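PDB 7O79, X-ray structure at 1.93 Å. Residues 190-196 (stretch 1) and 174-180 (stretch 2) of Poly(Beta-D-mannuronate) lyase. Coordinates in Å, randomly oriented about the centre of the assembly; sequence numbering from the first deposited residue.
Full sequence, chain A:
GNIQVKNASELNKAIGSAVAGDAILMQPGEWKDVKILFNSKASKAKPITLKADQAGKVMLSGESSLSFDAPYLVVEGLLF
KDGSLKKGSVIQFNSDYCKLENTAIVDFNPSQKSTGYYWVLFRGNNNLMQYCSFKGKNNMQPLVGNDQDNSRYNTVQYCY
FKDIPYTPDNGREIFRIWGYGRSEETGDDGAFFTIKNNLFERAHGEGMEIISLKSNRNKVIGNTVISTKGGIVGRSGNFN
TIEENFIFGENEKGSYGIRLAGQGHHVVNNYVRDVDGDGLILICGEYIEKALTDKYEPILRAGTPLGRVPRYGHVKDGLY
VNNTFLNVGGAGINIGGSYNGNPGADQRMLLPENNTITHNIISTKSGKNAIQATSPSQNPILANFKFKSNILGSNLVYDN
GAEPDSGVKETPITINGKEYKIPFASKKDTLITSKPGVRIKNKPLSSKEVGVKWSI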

ATOM      1  N   GLY A 190      -1.737  -0.113  15.985  1.00 25.55           N
ATOM      2  CA  GLY A 190      -1.751  -0.257  14.542  1.00 20.98           C
ATOM      3  C   GLY A 190      -0.346  -0.528  14.049  1.00 25.39           C
ATOM      4  O   GLY A 190       0.592  -0.699  14.843  1.00 24.85           O
ATOM      5  N   ALA A 191      -0.217  -0.590  12.709  1.00 21.79           N
ATOM      6  CA  ALA A 191       1.094  -0.687  12.067  1.00 21.55           C
ATOM      7  C   ALA A 191       1.787   0.670  11.949  1.00 21.65           C
ATOM      8  O   ALA A 191       3.022   0.736  11.924  1.00 21.75           O
ATOM      9  CB  ALA A 191       0.966  -1.292  10.664  1.00 17.99           C
ATOM     10  N   PHE A 192       1.017   1.750  11.870  1.00 20.16           N
ATOM     11  CA  PHE A 192       1.573   3.093  11.701  1.00 22.31           C
ATOM     12  C   PHE A 192       2.552   3.147  10.530  1.00 20.69           C
ATOM     13  O   PHE A 192       3.637   3.734  10.615  1.00 21.72           O
ATOM     14  CB  PHE A 192       2.228   3.594  12.990  1.00 22.89           C
ATOM     15  CG  PHE A 192       1.310   3.586  14.196  1.00 24.27           C
ATOM     16  CD1 PHE A 192       0.545   4.706  14.502  1.00 23.70           C
ATOM     17  CD2 PHE A 192       1.271   2.498  15.060  1.00 26.70           C
ATOM     18  CE1 PHE A 192      -0.280   4.725  15.610  1.00 24.49           C
ATOM     19  CE2 PHE A 192       0.454   2.515  16.195  1.00 25.91           C
ATOM     20  CZ  PHE A 192      -0.323   3.620  16.465  1.00 23.50           C
ATOM     21  N   PHE A 193       2.170   2.520   9.423  1.00 18.85           N
ATOM     22  CA  PHE A 193       2.996   2.487   8.218  1.00 20.26           C
ATOM     23  C   PHE A 193       2.674   3.701   7.356  1.00 19.79           C
ATOM     24  O   PHE A 193       1.509   4.070   7.199  1.00 18.63           O
ATOM     25  CB  PHE A 193       2.744   1.196   7.435  1.00 21.90           C
ATOM     26  CG  PHE A 193       3.817   0.841   6.436  1.00 19.20           C
ATOM     27  CD1 PHE A 193       3.882   1.473   5.193  1.00 21.93           C
ATOM     28  CD2 PHE A 193       4.745  -0.151   6.728  1.00 22.21           C
ATOM     29  CE1 PHE A 193       4.871   1.125   4.263  1.00 21.39           C
ATOM     30  CE2 PHE A 193       5.742  -0.486   5.820  1.00 20.05           C
ATOM     31  CZ  PHE A 193       5.807   0.141   4.587  1.00 18.35           C
ATOM     32  N   THR A 194       3.703   4.326   6.808  1.00 19.82           N
ATOM     33  CA  THR A 194       3.519   5.523   5.995  1.00 19.25           C
ATOM     34  C   THR A 194       3.934   5.222   4.563  1.00 18.95           C
ATOM     35  O   THR A 194       5.084   4.831   4.314  1.00 20.18           O
ATOM     36  CB  THR A 194       4.323   6.696   6.553  1.00 21.32           C
ATOM     37  OG1 THR A 194       3.747   7.111   7.794  1.00 22.07           O
ATOM     38  CG2 THR A 194       4.315   7.876   5.559  1.00 19.44           C
ATOM     39  N   ILE A 195       3.001   5.406   3.631  1.00 19.53           N
ATOM     40  CA  ILE A 195       3.262   5.336   2.198  1.00 19.40           C
ATOM     41  C   ILE A 195       3.056   6.752   1.675  1.00 18.64           C
ATOM     42  O   ILE A 195       1.913   7.200   1.538  1.00 19.80           O
ATOM     43  CB  ILE A 195       2.316   4.355   1.492  1.00 22.13           C
ATOM     44  CG1 ILE A 195       2.446   2.928   2.062  1.00 17.87           C
ATOM     45  CG2 ILE A 195       2.551   4.399  -0.020  1.00 19.88           C
ATOM     46  CD1 ILE A 195       1.377   1.952   1.463  1.00 16.91           C
ATOM     47  N   LYS A 196       4.139   7.472   1.380  1.00 20.05           N
ATOM     48  CA  LYS A 196       4.026   8.915   1.191  1.00 20.92           C
ATOM     49  C   LYS A 196       4.837   9.386  -0.007  1.00 22.67           C
ATOM     50  O   LYS A 196       5.979   8.968  -0.190  1.00 21.02           O
ATOM     51  CB  LYS A 196       4.474   9.659   2.455  1.00 23.02           C
ATOM     52  CG  LYS A 196       4.456  11.206   2.365  1.00 21.67           C
ATOM     53  CD  LYS A 196       5.051  11.793   3.661  1.00 25.61           C
ATOM     54  CE  LYS A 196       5.619  13.209   3.473  1.00 32.29           C
ATOM     55  NZ  LYS A 196       7.078  13.146   3.083  1.00 34.94           N
TER
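Stretch 2, residues 174-180: IFRIWGY

Stretch 2 runs nearly antiparallel to stretch 1, with end-to-end directions 163° apart. Phe175 to Ile177 are extended as a strand, and Gly179 and Tyr180 are loop. The two backbones splay along their length. The CA atoms of Tyr180 and Gly190 are 4.4 Å apart, those of Gly179 and Ala191 4.9 Å, those of Ile177 and Phe193 7.3 Å, and those of Phe175 and Ile195 8.7 Å. No direct hydrogen bond joins the stretches. Side chains fill the gap where the backbones are far apart; where they are close, backbone atoms come into contact.

Apolar packing dominates the wide end. Phe175 and Ile177 point toward stretch 1, and Arg176 between them points away, as expected of alternation in a strand. Phe193 and Ile195 point back toward stretch 2. Ile177 CG2 lies 3.5 Å from Phe193 CB and 3.9 Å from Ala191 CB. The rings of Phe175 and Phe193 meet obliquely, with Phe175 CD2 4.1 Å from Phe193 CE1.

Two CH-pi contacts tie this cluster together, each pairing an isoleucine of one stretch with a phenylalanine of the other. Ile177 CD1 sits 3.6 Å from the centroid of the Phe193 ring, almost on the ring normal. Ile195 CD1 lies over a face of the Phe175 ring, 3.9 Å from its centroid.

At the narrow end the contacts involve backbone atoms of stretch 2. Gly190 CA makes a CA-H...O contact of 3.3 Å with Tyr180 O, close to linear at the hydrogen. Ala191 CB rests 3.6 Å from Trp178 O. A CB on Gly179 would clash with Ala191 CB, and its backbone angles alone already call for glycine.

One water bridges the same end. It accepts from Tyr180 N at 2.8 Å and donates a weak hydrogen bond to Gly190 O at 3.0 Å.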

ATOM      1  N   ILE A 174       1.350  -4.057  -4.666  1.00 21.95           N
ATOM      2  CA  ILE A 174       2.600  -3.304  -4.559  1.00 20.04           C
ATOM      3  C   ILE A 174       2.990  -3.137  -3.092  1.00 22.35           C
ATOM      4  O   ILE A 174       4.168  -3.280  -2.731  1.00 22.32           O
ATOM      5  CB  ILE A 174       2.497  -1.954  -5.286  1.00 20.29           C
ATOM      6  CG1 ILE A 174       2.034  -2.158  -6.739  1.00 20.95           C
ATOM      7  CG2 ILE A 174       3.861  -1.255  -5.276  1.00 19.06           C
ATOM      8  CD1 ILE A 174       2.773  -3.295  -7.495  1.00 18.57           C
ATOM      9  N   PHE A 175       2.007  -2.866  -2.226  1.00 18.38           N
ATOM     10  CA  PHE A 175       2.177  -2.757  -0.780  1.00 19.07           C
ATOM     11  C   PHE A 175       1.128  -3.629  -0.099  1.00 19.64           C
ATOM     12  O   PHE A 175      -0.056  -3.529  -0.429  1.00 21.04           O
ATOM     13  CB  PHE A 175       1.987  -1.308  -0.297  1.00 19.74           C
ATOM     14  CG  PHE A 175       3.142  -0.374  -0.594  1.00 17.44           C
ATOM     15  CD1 PHE A 175       3.238   0.275  -1.819  1.00 21.24           C
ATOM     16  CD2 PHE A 175       4.083  -0.084   0.390  1.00 22.25           C
ATOM     17  CE1 PHE A 175       4.294   1.168  -2.083  1.00 21.39           C
ATOM     18  CE2 PHE A 175       5.137   0.821   0.148  1.00 19.46           C
ATOM     19  CZ  PHE A 175       5.231   1.448  -1.088  1.00 17.76           C
ATOM     20  N   ARG A 176       1.545  -4.459   0.859  1.00 22.86           N
ATOM     21  CA  ARG A 176       0.615  -5.162   1.740  1.00 21.52           C
ATOM     22  C   ARG A 176       1.052  -4.929   3.186  1.00 21.65           C
ATOM     23  O   ARG A 176       2.145  -5.345   3.577  1.00 24.51           O
ATOM     24  CB  ARG A 176       0.542  -6.660   1.405  1.00 21.48           C
ATOM     25  CG  ARG A 176      -0.422  -7.439   2.310  1.00 20.27           C
ATOM     26  CD  ARG A 176      -0.540  -8.946   1.960  1.00 24.16           C
ATOM     27  NE  ARG A 176       0.691  -9.684   2.229  1.00 27.25           N
ATOM     28  CZ  ARG A 176       1.023 -10.828   1.639  1.00 30.34           C
ATOM     29  NH1 ARG A 176       0.196 -11.399   0.768  1.00 27.06           N
ATOM     30  NH2 ARG A 176       2.168 -11.422   1.951  1.00 29.34           N
ATOM     31  N   ILE A 177       0.208  -4.252   3.974  1.00 20.23           N
ATOM     32  CA  ILE A 177       0.572  -3.780   5.314  1.00 21.03           C
ATOM     33  C   ILE A 177      -0.185  -4.589   6.360  1.00 22.30           C
ATOM     34  O   ILE A 177      -1.329  -4.275   6.711  1.00 21.24           O
ATOM     35  CB  ILE A 177       0.312  -2.279   5.503  1.00 19.82           C
ATOM     36  CG1 ILE A 177       0.779  -1.486   4.277  1.00 21.35           C
ATOM     37  CG2 ILE A 177       0.946  -1.799   6.826  1.00 19.49           C
ATOM     38  CD1 ILE A 177       2.273  -1.635   4.011  1.00 19.05           C
ATOM     39  N   TRP A 178       0.488  -5.586   6.925  1.00 20.28           N
ATOM     40  CA  TRP A 178      -0.033  -6.286   8.086  1.00 20.97           C
ATOM     41  C   TRP A 178       0.338  -5.525   9.353  1.00 21.99           C
ATOM     42  O   TRP A 178       1.140  -4.582   9.333  1.00 20.53           O
ATOM     43  CB  TRP A 178       0.536  -7.699   8.168  1.00 22.03           C
ATOM     44  CG  TRP A 178       0.054  -8.660   7.107  1.00 25.74           C
ATOM     45  CD1 TRP A 178      -1.175  -8.694   6.502  1.00 27.13           C
ATOM     46  CD2 TRP A 178       0.803  -9.745   6.559  1.00 26.36           C
ATOM     47  NE1 TRP A 178      -1.232  -9.738   5.590  1.00 27.42           N
ATOM     48  CE2 TRP A 178      -0.029 -10.401   5.615  1.00 30.20           C
ATOM     49  CE3 TRP A 178       2.101 -10.239   6.783  1.00 25.96           C
ATOM     50  CZ2 TRP A 178       0.400 -11.519   4.887  1.00 29.33           C
ATOM     51  CZ3 TRP A 178       2.527 -11.354   6.055  1.00 29.37           C
ATOM     52  CH2 TRP A 178       1.674 -11.980   5.117  1.00 29.32           C
ATOM     53  N   GLY A 179      -0.232  -5.974  10.471  1.00 20.83           N
ATOM     54  CA  GLY A 179       0.009  -5.408  11.773  1.00 21.59           C
ATOM     55  C   GLY A 179      -1.264  -5.378  12.576  1.00 20.34           C
ATOM     56  O   GLY A 179      -2.285  -5.931  12.174  1.00 23.45           O
ATOM     57  N   TYR A 180      -1.190  -4.755  13.751  1.00 23.11           N
ATOM     58  CA  TYR A 180      -2.363  -4.657  14.612  1.00 20.72           C
ATOM     59  C   TYR A 180      -3.504  -3.994  13.861  1.00 23.75           C
ATOM     60  O   TYR A 180      -3.336  -2.920  13.282  1.00 20.46           O
ATOM     61  CB  TYR A 180      -2.032  -3.865  15.876  1.00 22.29           C
ATOM     62  CG  TYR A 180      -3.197  -3.673  16.812  1.00 23.13           C
ATOM     63  CD1 TYR A 180      -4.139  -2.668  16.592  1.00 26.29           C
ATOM     64  CD2 TYR A 180      -3.363  -4.491  17.919  1.00 28.99           C
ATOM     65  CE1 TYR A 180      -5.212  -2.479  17.445  1.00 25.69           C
ATOM     66  CE2 TYR A 180      -4.438  -4.310  18.785  1.00 29.99           C
ATOM     67  CZ  TYR A 180      -5.357  -3.312  18.537  1.00 31.60           C
ATOM     68  OH  TYR A 180      -6.418  -3.133  19.394  1.00 28.52           O
TER
HETATM   69  O   HOH W   1       1.324  -3.626  14.430  1.00 24.09           O